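Local coordinates for protein carbonic anhydrase (Coccomyxa sp. PA, PDB 3UCJ) that probably catalyses the reversible hydration of carbon dioxide to hydrogencarbonate as a zinc-dependent beta-class carbonic anhydrase, here with the sulfonamide inhibitor acetazolamide bound, at residues A[100-113]-A[149-162]. Numbering follows the deposited sequence.
Sequences VCGHYNCGACKAGL and AWDKMVELNVEAQV. With ZN (zinc ion), chain C; AZM (5-acetamido-1,3,4-thiadiazole-2-sulfonamide), chain D.
The carbonyl oxygen of Cys106 is gripped twice: Trp150 NE1 donates to Cys106 O at 2.9 Å, and the backbone N of Lys110 reaches the same oxygen as the first-turn bond of helix 107-114. Cys106 O lies close to the indole plane, so the N-H points nearly straight at it, yet it meets the carbonyl from above the peptide plane. With CG anti to the backbone N (chi1 -166°), the Trp150 ring swings off helix 146-167 and lies between the Lys110 side chain and the Asn105 backbone. Lys110 CD sits 3.7 Å from the centroid of the six-membered ring, almost on its normal, a CH-pi contact; Asn105 CA and a water pack over the rim of the opposite face. That water bridges Asn105 N and Asp151 OD2. An alanine in place of Trp150 would probably leave the Cys106 carbonyl with one donor fewer, the Lys110 chain without its aromatic face and a gap beside Asn105.

This turn carries the metal site: Cys106 SG (2.4 Å) and His103 NE2 (2.1 Å) bind the zinc ion, with Cys47 and the acetazolamide sulfonamide nitrogen completing its four ligands. Further along, Tyr104 OH donates to Glu155 OE1 at 2.8 Å, on the anti side of the carboxylate; Lys196 also bonds this hydroxyl. Cys109 enters a knobs-into-holes site among Trp150, Met153, Val154 and Asn157. Close strand-helix approach is evident where Val158 CG2 lies 3.4 Å from Gly102 N, a position where any side chain would collide.

Strand 97-103 lies between strands 42-47 and 182-189 of the sheet; its segment 100-103 runs nearly antiparallel to helix segment 149-162 (170°), while helix segment 107-113 crosses 149-162 at 106° and Met153 continues the packing onto helix 128-135.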
# COMPACT_ATOMS: atom_id res chain seq x y z
N VAL A 100 15.05 -11.44 -11.78
CA VAL A 100 14.35 -10.17 -11.93
C VAL A 100 14.42 -9.92 -13.38
O VAL A 100 15.50 -9.60 -13.91
CB VAL A 100 15.11 -9.09 -11.13
CG1 VAL A 100 14.44 -7.61 -11.30
CG2 VAL A 100 15.19 -9.49 -9.66
N CYS A 101 13.27 -9.97 -14.00
CA CYS A 101 13.23 -9.95 -15.45
C CYS A 101 12.53 -8.73 -15.97
O CYS A 101 11.32 -8.60 -15.74
CB CYS A 101 12.50 -11.21 -15.94
SG CYS A 101 12.66 -11.38 -17.76
N GLY A 102 13.23 -7.84 -16.69
CA GLY A 102 12.46 -6.83 -17.45
C GLY A 102 12.27 -7.30 -18.89
O GLY A 102 12.72 -8.40 -19.26
N HIS A 103 11.65 -6.48 -19.73
CA HIS A 103 11.53 -6.87 -21.15
C HIS A 103 11.55 -5.63 -22.07
O HIS A 103 10.99 -4.55 -21.76
CB HIS A 103 10.25 -7.67 -21.39
CG HIS A 103 9.00 -6.87 -21.26
ND1 HIS A 103 8.29 -6.35 -22.33
CD2 HIS A 103 8.32 -6.48 -20.14
CE1 HIS A 103 7.21 -5.72 -21.87
NE2 HIS A 103 7.21 -5.79 -20.55
N TYR A 104 12.15 -5.77 -23.29
CA TYR A 104 12.09 -4.66 -24.27
C TYR A 104 10.68 -4.46 -24.72
O TYR A 104 9.84 -5.36 -24.61
CB TYR A 104 13.04 -4.98 -25.47
CG TYR A 104 14.47 -5.00 -24.97
CD1 TYR A 104 15.21 -6.17 -24.96
CD2 TYR A 104 15.06 -3.83 -24.43
CE1 TYR A 104 16.52 -6.19 -24.56
CE2 TYR A 104 16.37 -3.84 -23.99
CZ TYR A 104 17.08 -5.04 -24.03
OH TYR A 104 18.34 -5.07 -23.61
N ASN A 105 10.36 -3.24 -25.17
CA ASN A 105 9.01 -2.91 -25.60
C ASN A 105 8.00 -2.88 -24.40
O ASN A 105 6.80 -3.09 -24.56
CB ASN A 105 8.48 -3.80 -26.79
CG ASN A 105 7.36 -3.13 -27.57
OD1 ASN A 105 6.20 -3.57 -27.57
ND2 ASN A 105 7.72 -2.05 -28.33
N CYS A 106 8.52 -2.56 -23.22
CA CYS A 106 7.72 -2.52 -21.97
C CYS A 106 7.10 -1.16 -21.92
O CYS A 106 7.79 -0.18 -21.69
CB CYS A 106 8.67 -2.72 -20.78
SG CYS A 106 7.65 -2.59 -19.18
N GLY A 107 5.82 -1.12 -22.19
CA GLY A 107 5.04 0.07 -22.11
C GLY A 107 5.06 0.75 -20.76
O GLY A 107 4.87 1.98 -20.71
N ALA A 108 5.33 0.02 -19.68
CA ALA A 108 5.39 0.70 -18.39
C ALA A 108 6.63 1.54 -18.35
O ALA A 108 6.62 2.64 -17.79
CB ALA A 108 5.42 -0.37 -17.17
N CYS A 109 7.75 1.03 -18.91
CA CYS A 109 8.96 1.80 -18.94
C CYS A 109 8.84 3.00 -19.86
O CYS A 109 9.41 4.05 -19.57
CB CYS A 109 10.16 0.97 -19.42
SG CYS A 109 10.65 -0.19 -18.04
N LYS A 110 8.11 2.85 -20.95
CA LYS A 110 7.93 3.97 -21.87
C LYS A 110 7.08 5.03 -21.21
O LYS A 110 7.46 6.19 -21.27
CB LYS A 110 7.27 3.50 -23.18
CG LYS A 110 6.94 4.70 -24.14
CD LYS A 110 6.71 4.19 -25.56
CE LYS A 110 5.85 5.17 -26.42
NZ LYS A 110 5.83 4.71 -27.84
N ALA A 111 5.96 4.65 -20.57
CA ALA A 111 5.12 5.60 -19.85
C ALA A 111 5.94 6.31 -18.75
O ALA A 111 5.82 7.51 -18.56
CB ALA A 111 3.88 4.89 -19.27
N GLY A 112 6.85 5.58 -18.07
CA GLY A 112 7.70 6.19 -17.06
C GLY A 112 8.57 7.26 -17.69
O GLY A 112 8.84 8.28 -17.05
N LEU A 113 8.99 7.09 -18.97
CA LEU A 113 9.83 8.12 -19.61
C LEU A 113 9.00 9.28 -19.97
O LEU A 113 9.39 10.43 -19.75
CB LEU A 113 10.38 7.63 -20.94
CG LEU A 113 11.70 6.87 -20.84
CD1 LEU A 113 12.12 6.41 -22.21
CD2 LEU A 113 12.72 7.85 -20.31
N ALA A 149 16.26 5.26 -25.95
CA ALA A 149 15.94 5.69 -24.61
C ALA A 149 15.03 4.68 -23.93
O ALA A 149 15.16 4.41 -22.78
CB ALA A 149 15.30 7.03 -24.67
N TRP A 150 14.10 4.14 -24.69
CA TRP A 150 13.20 3.13 -24.22
C TRP A 150 13.96 1.90 -23.79
O TRP A 150 13.77 1.41 -22.73
CB TRP A 150 12.21 2.79 -25.32
CG TRP A 150 11.02 2.00 -24.90
CD1 TRP A 150 10.78 1.45 -23.68
CD2 TRP A 150 9.92 1.64 -25.72
NE1 TRP A 150 9.59 0.81 -23.69
CE2 TRP A 150 9.04 0.91 -24.93
CE3 TRP A 150 9.58 1.88 -27.04
CZ2 TRP A 150 7.86 0.43 -25.41
CZ3 TRP A 150 8.42 1.40 -27.51
CH2 TRP A 150 7.56 0.68 -26.71
N ASP A 151 14.84 1.42 -24.63
CA ASP A 151 15.60 0.25 -24.34
C ASP A 151 16.46 0.46 -23.11
O ASP A 151 16.57 -0.39 -22.27
CB ASP A 151 16.47 -0.12 -25.52
CG ASP A 151 15.69 -0.60 -26.70
OD1 ASP A 151 16.25 -0.66 -27.77
OD2 ASP A 151 14.52 -0.90 -26.59
N LYS A 152 17.07 1.61 -23.03
CA LYS A 152 17.90 1.92 -21.92
C LYS A 152 17.09 2.00 -20.63
O LYS A 152 17.52 1.56 -19.61
CB LYS A 152 18.60 3.23 -22.19
CG LYS A 152 19.68 3.58 -21.27
CD LYS A 152 20.66 2.51 -21.17
CE LYS A 152 22.00 3.06 -20.93
NZ LYS A 152 22.91 2.14 -20.29
N MET A 153 15.91 2.57 -20.69
CA MET A 153 15.07 2.65 -19.53
C MET A 153 14.74 1.25 -19.00
O MET A 153 14.80 1.01 -17.83
CB MET A 153 13.81 3.42 -19.84
CG MET A 153 12.94 3.69 -18.64
SD MET A 153 13.58 4.91 -17.54
CE MET A 153 14.17 3.96 -16.17
N VAL A 154 14.40 0.35 -19.89
CA VAL A 154 14.16 -1.03 -19.53
C VAL A 154 15.34 -1.62 -18.77
O VAL A 154 15.20 -2.18 -17.73
CB VAL A 154 13.81 -1.88 -20.77
CG1 VAL A 154 13.85 -3.32 -20.45
CG2 VAL A 154 12.46 -1.51 -21.26
N GLU A 155 16.53 -1.44 -19.30
CA GLU A 155 17.73 -1.93 -18.69
C GLU A 155 18.04 -1.32 -17.34
O GLU A 155 18.43 -2.00 -16.44
CB GLU A 155 18.91 -1.76 -19.65
CG GLU A 155 18.80 -2.58 -20.89
CD GLU A 155 19.70 -2.11 -22.02
OE1 GLU A 155 19.51 -2.59 -23.13
OE2 GLU A 155 20.55 -1.26 -21.79
N LEU A 156 17.91 -0.02 -17.24
CA LEU A 156 18.18 0.67 -15.99
C LEU A 156 17.18 0.21 -14.94
O LEU A 156 17.55 0.10 -13.75
CB LEU A 156 18.04 2.19 -16.16
CG LEU A 156 19.29 2.79 -16.90
CD1 LEU A 156 18.94 4.23 -17.36
CD2 LEU A 156 20.55 2.66 -16.07
N ASN A 157 15.96 -0.02 -15.39
CA ASN A 157 14.91 -0.46 -14.47
C ASN A 157 15.28 -1.86 -13.93
O ASN A 157 15.26 -2.11 -12.68
CB ASN A 157 13.56 -0.45 -15.14
CG ASN A 157 12.42 -0.75 -14.12
OD1 ASN A 157 12.37 -0.13 -13.05
ND2 ASN A 157 11.61 -1.73 -14.43
N VAL A 158 15.66 -2.77 -14.82
CA VAL A 158 16.17 -4.09 -14.32
C VAL A 158 17.25 -3.89 -13.24
O VAL A 158 17.21 -4.50 -12.14
CB VAL A 158 16.69 -5.02 -15.47
CG1 VAL A 158 17.32 -6.32 -14.86
CG2 VAL A 158 15.53 -5.37 -16.41
N GLU A 159 18.30 -3.10 -13.56
CA GLU A 159 19.34 -2.93 -12.57
C GLU A 159 18.83 -2.41 -11.25
O GLU A 159 19.30 -2.83 -10.18
CB GLU A 159 20.51 -2.01 -13.08
CG GLU A 159 21.60 -2.03 -11.96
CD GLU A 159 22.96 -1.42 -12.31
OE1 GLU A 159 23.12 -0.93 -13.47
OE2 GLU A 159 23.81 -1.38 -11.37
N ALA A 160 17.92 -1.42 -11.28
CA ALA A 160 17.45 -0.86 -10.03
C ALA A 160 16.64 -1.92 -9.28
O ALA A 160 16.70 -1.94 -8.05
CB ALA A 160 16.50 0.33 -10.36
N GLN A 161 15.87 -2.75 -10.00
CA GLN A 161 14.98 -3.70 -9.31
C GLN A 161 15.85 -4.83 -8.76
O GLN A 161 15.58 -5.35 -7.67
CB GLN A 161 13.81 -4.22 -10.18
CG GLN A 161 12.93 -3.07 -10.74
CD GLN A 161 12.54 -1.98 -9.69
OE1 GLN A 161 12.25 -2.31 -8.51
NE2 GLN A 161 12.55 -0.64 -10.12
N VAL A 162 16.95 -5.13 -9.44
CA VAL A 162 17.92 -6.08 -8.83
C VAL A 162 18.48 -5.54 -7.57
O VAL A 162 18.56 -6.29 -6.52
CB VAL A 162 19.07 -6.48 -9.83
CG1 VAL A 162 20.25 -7.15 -9.07
CG2 VAL A 162 18.48 -7.35 -10.88
ZN ZN C . 6.12 -4.45 -19.38
C1 AZM D . 2.57 -1.90 -20.26
C2 AZM D . 1.75 0.37 -20.18
C3 AZM D . 1.22 2.23 -18.79
C4 AZM D . 0.42 3.52 -18.65
N1 AZM D . 4.58 -3.80 -20.37
N2 AZM D . 2.02 -0.07 -21.46
N3 AZM D . 2.51 -1.48 -21.52
N4 AZM D . 1.41 1.75 -20.02
O1 AZM D . 2.18 -4.48 -20.25
O2 AZM D . 3.31 -3.37 -18.44
O3 AZM D . 1.69 1.61 -17.80
S1 AZM D . 3.10 -3.53 -19.91
S2 AZM D . 2.01 -0.80 -18.98
O HOH W 1 12.28 -1.09 -25.00